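Sialidase domain-containing protein (Dyadobacter fermentans, PDB 5HX0) is of unknown function but has the six-bladed beta-propeller fold of the non-viral sialidases and may act on or bind carbohydrates. Local coordinates at residues Gly122-Cys128 and Cys139-Trp144; Lys55-Ala59 and Pro391-Ala395. The contacts are given in a common frame with arbitrary orientation. Residue numbers count along the deposited sequence, not the author numbering.

The chain builds a beta-propeller of six antiparallel blades, and the two contacts work at different levels of it. Near the N terminus, strand 42-51 joins the blade made by the C-terminal strands, and the chain then turns into strand 56-65, the first of the next blade. Contact 2 sets the start of that strand beside 391-395, closing a loop of more than 330 residues that runs through all the other blades. Contact 1 lies within this large loop: it closes a short hairpin between strands 123-131 and 137-145 in the following blade. Contact 1 thus shapes one blade, whereas contact 2 joins two. Their centres are about 16 Å apart and they do not touch.

Contact 1: Gly122-Cys128 and Cys139-Trp144; sequences GGSQDPC and CASYGW. With ACT (acetate ion), chain D.
A broken antiparallel hairpin within one propeller blade holds an acetate ion here. Gly123 and Trp144 form a hydrogen-bonded pair, with N to O distances of 3.0 Å both ways; Cys128 and Ala140 form another, at 2.9 Å both ways. Between them the register slips by one residue, and Asp126 (phi/psi 27/70) carries the chain through the irregularity. Two bonds bridge this break: Gln125 N to Tyr142 O, 2.8 Å, and Ser141 OG (chi1 t) to Gln125 O, 2.7 Å, a small hydroxyl replacing a backbone donor. Gly122, at phi/psi 160/-158, could not carry a CB, which would clash with Trp144 O. Tyr142 adopts the p rotamer, bringing its ring back over 122-128, where Gln125 CB sits 3.7 Å from the ring centroid in a CH-pi contact. Gln125 CD meets the edge of the Trp144 indole, 3.6 Å from CD1. The Gln125 amide is well suited to two roles: OE1 accepts from Arg76, while NE2 donates to acetate O at 3.1 Å. Acetate O also lies 3.0 Å from Tyr142 OH. Acetate probably comes from the crystallisation liquor, but the polar pocket it occupies is consistent with the ligand-binding sites of sialidase-like beta-propellers.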
loop_
_atom_site.group_PDB
_atom_site.type_symbol
_atom_site.label_atom_id
_atom_site.label_comp_id
_atom_site.label_asym_id
_atom_site.label_seq_id
_atom_site.Cartn_x
_atom_site.Cartn_y
_atom_site.Cartn_z
ATOM N N GLY A 122 4.045 -7.457 -1.858
ATOM C CA GLY A 122 4.584 -6.950 -3.110
ATOM C C GLY A 122 3.561 -6.137 -3.892
ATOM O O GLY A 122 2.593 -5.619 -3.328
ATOM N N GLY A 123 3.812 -6.045 -5.215
ATOM C CA GLY A 123 2.985 -5.240 -6.107
ATOM C C GLY A 123 1.809 -6.027 -6.664
ATOM O O GLY A 123 1.889 -7.245 -6.868
ATOM N N SER A 124 0.689 -5.325 -6.880
ATOM C CA SER A 124 -0.557 -5.951 -7.317
ATOM C C SER A 124 -0.920 -5.531 -8.738
ATOM O O SER A 124 -0.597 -4.423 -9.174
ATOM C CB SER A 124 -1.686 -5.594 -6.358
ATOM O OG SER A 124 -1.380 -6.072 -5.062
ATOM N N GLN A 125 -1.624 -6.406 -9.455
ATOM C CA GLN A 125 -1.872 -6.210 -10.884
ATOM C C GLN A 125 -3.362 -6.167 -11.213
ATOM O O GLN A 125 -4.202 -6.630 -10.438
ATOM C CB GLN A 125 -1.264 -7.354 -11.691
ATOM C CG GLN A 125 0.228 -7.552 -11.425
ATOM C CD GLN A 125 1.016 -6.353 -11.873
ATOM O OE1 GLN A 125 1.555 -5.612 -11.057
ATOM N NE2 GLN A 125 1.073 -6.137 -13.186
ATOM N N ASP A 126 -3.661 -5.647 -12.407
ATOM C CA ASP A 126 -4.915 -5.864 -13.133
ATOM C C ASP A 126 -6.130 -6.173 -12.253
ATOM O O ASP A 126 -6.620 -7.310 -12.258
ATOM C CB ASP A 126 -4.751 -7.024 -14.121
ATOM C CG ASP A 126 -3.573 -6.840 -15.070
ATOM O OD1 ASP A 126 -2.610 -6.135 -14.717
ATOM O OD2 ASP A 126 -3.607 -7.421 -16.182
ATOM N N PRO A 127 -6.654 -5.218 -11.493
ATOM C CA PRO A 127 -7.856 -5.512 -10.694
ATOM C C PRO A 127 -9.033 -5.797 -11.612
ATOM O O PRO A 127 -9.359 -4.997 -12.488
ATOM C CB PRO A 127 -8.082 -4.223 -9.892
ATOM C CG PRO A 127 -7.482 -3.119 -10.833
ATOM C CD PRO A 127 -6.309 -3.779 -11.520
ATOM N N CYS A 128 -9.689 -6.931 -11.394
ATOM C CA CYS A 128 -10.838 -7.319 -12.198
ATOM C C CYS A 128 -12.073 -7.387 -11.303
ATOM O O CYS A 128 -12.198 -8.302 -10.493
ATOM C CB CYS A 128 -10.547 -8.662 -12.881
ATOM S SG CYS A 128 -9.347 -8.401 -14.210
ATOM N N CYS A 139 -13.035 -8.515 -6.392
ATOM C CA CYS A 139 -11.939 -7.831 -7.083
ATOM C C CYS A 139 -10.767 -8.806 -7.171
ATOM O O CYS A 139 -10.026 -8.985 -6.202
ATOM C CB CYS A 139 -11.543 -6.534 -6.367
ATOM S SG CYS A 139 -10.218 -5.642 -7.221
ATOM N N ALA A 140 -10.603 -9.435 -8.332
ATOM C CA ALA A 140 -9.510 -10.372 -8.544
ATOM C C ALA A 140 -8.230 -9.621 -8.883
ATOM O O ALA A 140 -8.250 -8.553 -9.515
ATOM C CB ALA A 140 -9.852 -11.351 -9.669
ATOM N N SER A 141 -7.108 -10.173 -8.439
ATOM C CA SER A 141 -5.815 -9.561 -8.746
ATOM C C SER A 141 -4.763 -10.668 -8.773
ATOM O O SER A 141 -5.084 -11.858 -8.649
ATOM C CB SER A 141 -5.495 -8.463 -7.718
ATOM O OG SER A 141 -4.263 -7.823 -8.018
ATOM N N TYR A 142 -3.503 -10.266 -8.917
ATOM C CA TYR A 142 -2.359 -11.160 -8.778
ATOM C C TYR A 142 -1.136 -10.290 -8.531
ATOM O O TYR A 142 -1.188 -9.072 -8.697
ATOM C CB TYR A 142 -2.173 -12.074 -9.994
ATOM C CG TYR A 142 -2.155 -11.399 -11.365
ATOM C CD1 TYR A 142 -0.952 -11.010 -11.939
ATOM C CD2 TYR A 142 -3.332 -11.213 -12.101
ATOM C CE1 TYR A 142 -0.903 -10.438 -13.199
ATOM C CE2 TYR A 142 -3.291 -10.622 -13.376
ATOM C CZ TYR A 142 -2.065 -10.237 -13.903
ATOM O OH TYR A 142 -1.970 -9.653 -15.150
ATOM N N GLY A 143 -0.038 -10.918 -8.084
ATOM C CA GLY A 143 1.052 -10.166 -7.490
ATOM C C GLY A 143 2.445 -10.584 -7.929
ATOM O O GLY A 143 2.667 -11.680 -8.476
ATOM N N TRP A 144 3.398 -9.686 -7.622
ATOM C CA TRP A 144 4.825 -9.841 -7.888
ATOM C C TRP A 144 5.603 -9.520 -6.624
ATOM O O TRP A 144 5.391 -8.460 -6.024
ATOM C CB TRP A 144 5.295 -8.882 -8.996
ATOM C CG TRP A 144 4.758 -9.216 -10.338
ATOM C CD1 TRP A 144 3.696 -8.632 -10.974
ATOM C CD2 TRP A 144 5.261 -10.229 -11.225
ATOM N NE1 TRP A 144 3.511 -9.227 -12.211
ATOM C CE2 TRP A 144 4.459 -10.206 -12.383
ATOM C CE3 TRP A 144 6.308 -11.156 -11.142
ATOM C CZ2 TRP A 144 4.681 -11.069 -13.466
ATOM C CZ3 TRP A 144 6.531 -12.007 -12.208
ATOM C CH2 TRP A 144 5.721 -11.962 -13.356
HETATM C C ACT D . -0.062 -7.214 -16.977
HETATM O O ACT D . -0.124 -7.354 -15.726
HETATM O OXT ACT D . -1.157 -7.074 -17.603
HETATM C CH3 ACT D . 1.264 -7.228 -17.681
#

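Contact 2: Lys55-Ala59 and Pro391-Ala395; sequences KFHAA and PQHIA
Neighbouring blades of the beta-propeller meet where strand 56-59 passes strand 393-395, their axes 5.4 Å apart at closest and their N-to-C directions 36° apart. The backbones share one direct hydrogen bond, Ala58 N to Gln392 O at 3.1 Å, with His57 nearest Gln392 and Ala58 nearest His393 by CA atoms. A water extends the join, donating to Phe56 O (2.8 Å) and accepting from Gln392 N (2.9 Å). His57, chi1 t and chi2 -75°, offers a ring face to Gln392, whose CB lies 3.9 Å from the centroid, 14° off the normal: a CH-pi contact. Gln392 (chi1 -89°, chi2 p) suits this place because its CB packs on the imidazole while NE2 donates to the backbone O of Asp365, whose OD2 is hydrogen-bonded to His57 NE2. Ile394, m at both chi angles, brings CD1 to 4.0 Å from Ala58 CB, an apolar contact with a small methyl. Phe56 swings its ring away from 391-395, to Arg77 in a cation-pi contact and to Phe121 of the second subunit. His393 points its CB away from 55-59, and its p rotamer turns the ring back along its own segment, where ND1 donates to Pro391 O at 3.0 Å.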
loop_
_atom_site.group_PDB
_atom_site.type_symbol
_atom_site.label_atom_id
_atom_site.label_comp_id
_atom_site.label_asym_id
_atom_site.label_seq_id
_atom_site.Cartn_x
_atom_site.Cartn_y
_atom_site.Cartn_z
ATOM N N LYS A 55 3.021 11.631 -12.707
ATOM C CA LYS A 55 3.886 10.892 -11.796
ATOM C C LYS A 55 3.560 9.402 -11.735
ATOM O O LYS A 55 4.287 8.667 -11.061
ATOM C CB LYS A 55 3.792 11.496 -10.387
ATOM C CG LYS A 55 4.307 12.940 -10.321
ATOM C CD LYS A 55 4.383 13.403 -8.868
ATOM C CE LYS A 55 4.586 14.920 -8.753
ATOM N NZ LYS A 55 5.530 15.454 -9.778
ATOM N N PHE A 56 2.498 8.939 -12.409
ATOM C CA PHE A 56 1.971 7.595 -12.210
ATOM C C PHE A 56 1.769 6.878 -13.536
ATOM O O PHE A 56 1.417 7.478 -14.551
ATOM C CB PHE A 56 0.609 7.611 -11.448
ATOM C CG PHE A 56 0.745 8.000 -10.000
ATOM C CD1 PHE A 56 1.440 7.177 -9.122
ATOM C CD2 PHE A 56 0.207 9.188 -9.519
ATOM C CE1 PHE A 56 1.591 7.520 -7.759
ATOM C CE2 PHE A 56 0.351 9.542 -8.165
ATOM C CZ PHE A 56 1.050 8.694 -7.282
ATOM N N HIS A 57 1.996 5.577 -13.495
ATOM C CA HIS A 57 1.560 4.658 -14.525
ATOM C C HIS A 57 0.210 4.110 -14.059
ATOM O O HIS A 57 0.137 3.421 -13.035
ATOM C CB HIS A 57 2.621 3.580 -14.693
ATOM C CG HIS A 57 2.378 2.623 -15.816
ATOM N ND1 HIS A 57 1.438 1.615 -15.749
ATOM C CD2 HIS A 57 3.002 2.479 -17.013
ATOM C CE1 HIS A 57 1.471 0.912 -16.870
ATOM N NE2 HIS A 57 2.416 1.411 -17.650
ATOM N N ALA A 58 -0.866 4.461 -14.771
ATOM C CA ALA A 58 -2.222 4.033 -14.432
ATOM C C ALA A 58 -2.706 3.133 -15.552
ATOM O O ALA A 58 -2.694 3.544 -16.718
ATOM C CB ALA A 58 -3.168 5.229 -14.249
ATOM N N ALA A 59 -3.110 1.904 -15.219
ATOM C CA ALA A 59 -3.364 0.944 -16.292
ATOM C C ALA A 59 -4.325 -0.153 -15.846
ATOM O O ALA A 59 -4.588 -0.338 -14.661
ATOM C CB ALA A 59 -2.047 0.329 -16.790
ATOM N N PRO A 391 1.777 10.198 -20.418
ATOM C CA PRO A 391 1.779 9.078 -19.462
ATOM C C PRO A 391 0.681 8.049 -19.732
ATOM O O PRO A 391 -0.300 8.299 -20.437
ATOM C CB PRO A 391 1.510 9.778 -18.132
ATOM C CG PRO A 391 0.614 10.953 -18.531
ATOM C CD PRO A 391 1.121 11.405 -19.882
ATOM N N GLN A 392 0.854 6.873 -19.130
ATOM C CA GLN A 392 -0.215 5.878 -19.116
ATOM C C GLN A 392 -1.331 6.356 -18.184
ATOM O O GLN A 392 -1.100 6.589 -16.991
ATOM C CB GLN A 392 0.328 4.523 -18.658
ATOM C CG GLN A 392 0.867 3.652 -19.784
ATOM C CD GLN A 392 2.072 4.262 -20.486
ATOM O OE1 GLN A 392 2.895 4.926 -19.861
ATOM N NE2 GLN A 392 2.178 4.042 -21.797
ATOM N N HIS A 393 -2.533 6.525 -18.727
ATOM C CA HIS A 393 -3.664 7.059 -17.975
ATOM C C HIS A 393 -4.912 6.234 -18.291
ATOM O O HIS A 393 -4.954 5.469 -19.266
ATOM C CB HIS A 393 -3.880 8.557 -18.303
ATOM C CG HIS A 393 -4.208 8.836 -19.743
ATOM N ND1 HIS A 393 -3.250 8.888 -20.735
ATOM C CD2 HIS A 393 -5.391 9.081 -20.353
ATOM C CE1 HIS A 393 -3.831 9.150 -21.895
ATOM N NE2 HIS A 393 -5.134 9.252 -21.694
ATOM N N ILE A 394 -5.945 6.395 -17.466
ATOM C CA ILE A 394 -7.248 5.786 -17.742
ATOM C C ILE A 394 -8.069 6.744 -18.605
ATOM O O ILE A 394 -8.157 7.940 -18.322
ATOM C CB ILE A 394 -7.995 5.453 -16.438
ATOM C CG1 ILE A 394 -7.031 4.801 -15.404
ATOM C CG2 ILE A 394 -9.236 4.569 -16.745
ATOM C CD1 ILE A 394 -6.336 3.515 -15.919
ATOM N N ALA A 395 -8.717 6.205 -19.630
ATOM C CA ALA A 395 -9.539 6.988 -20.537
ATOM C C ALA A 395 -10.777 6.165 -20.884
ATOM O O ALA A 395 -10.927 5.014 -20.456
ATOM C CB ALA A 395 -8.752 7.365 -21.794
HETATM O O HOH W 1 2.745 6.979 -16.945
#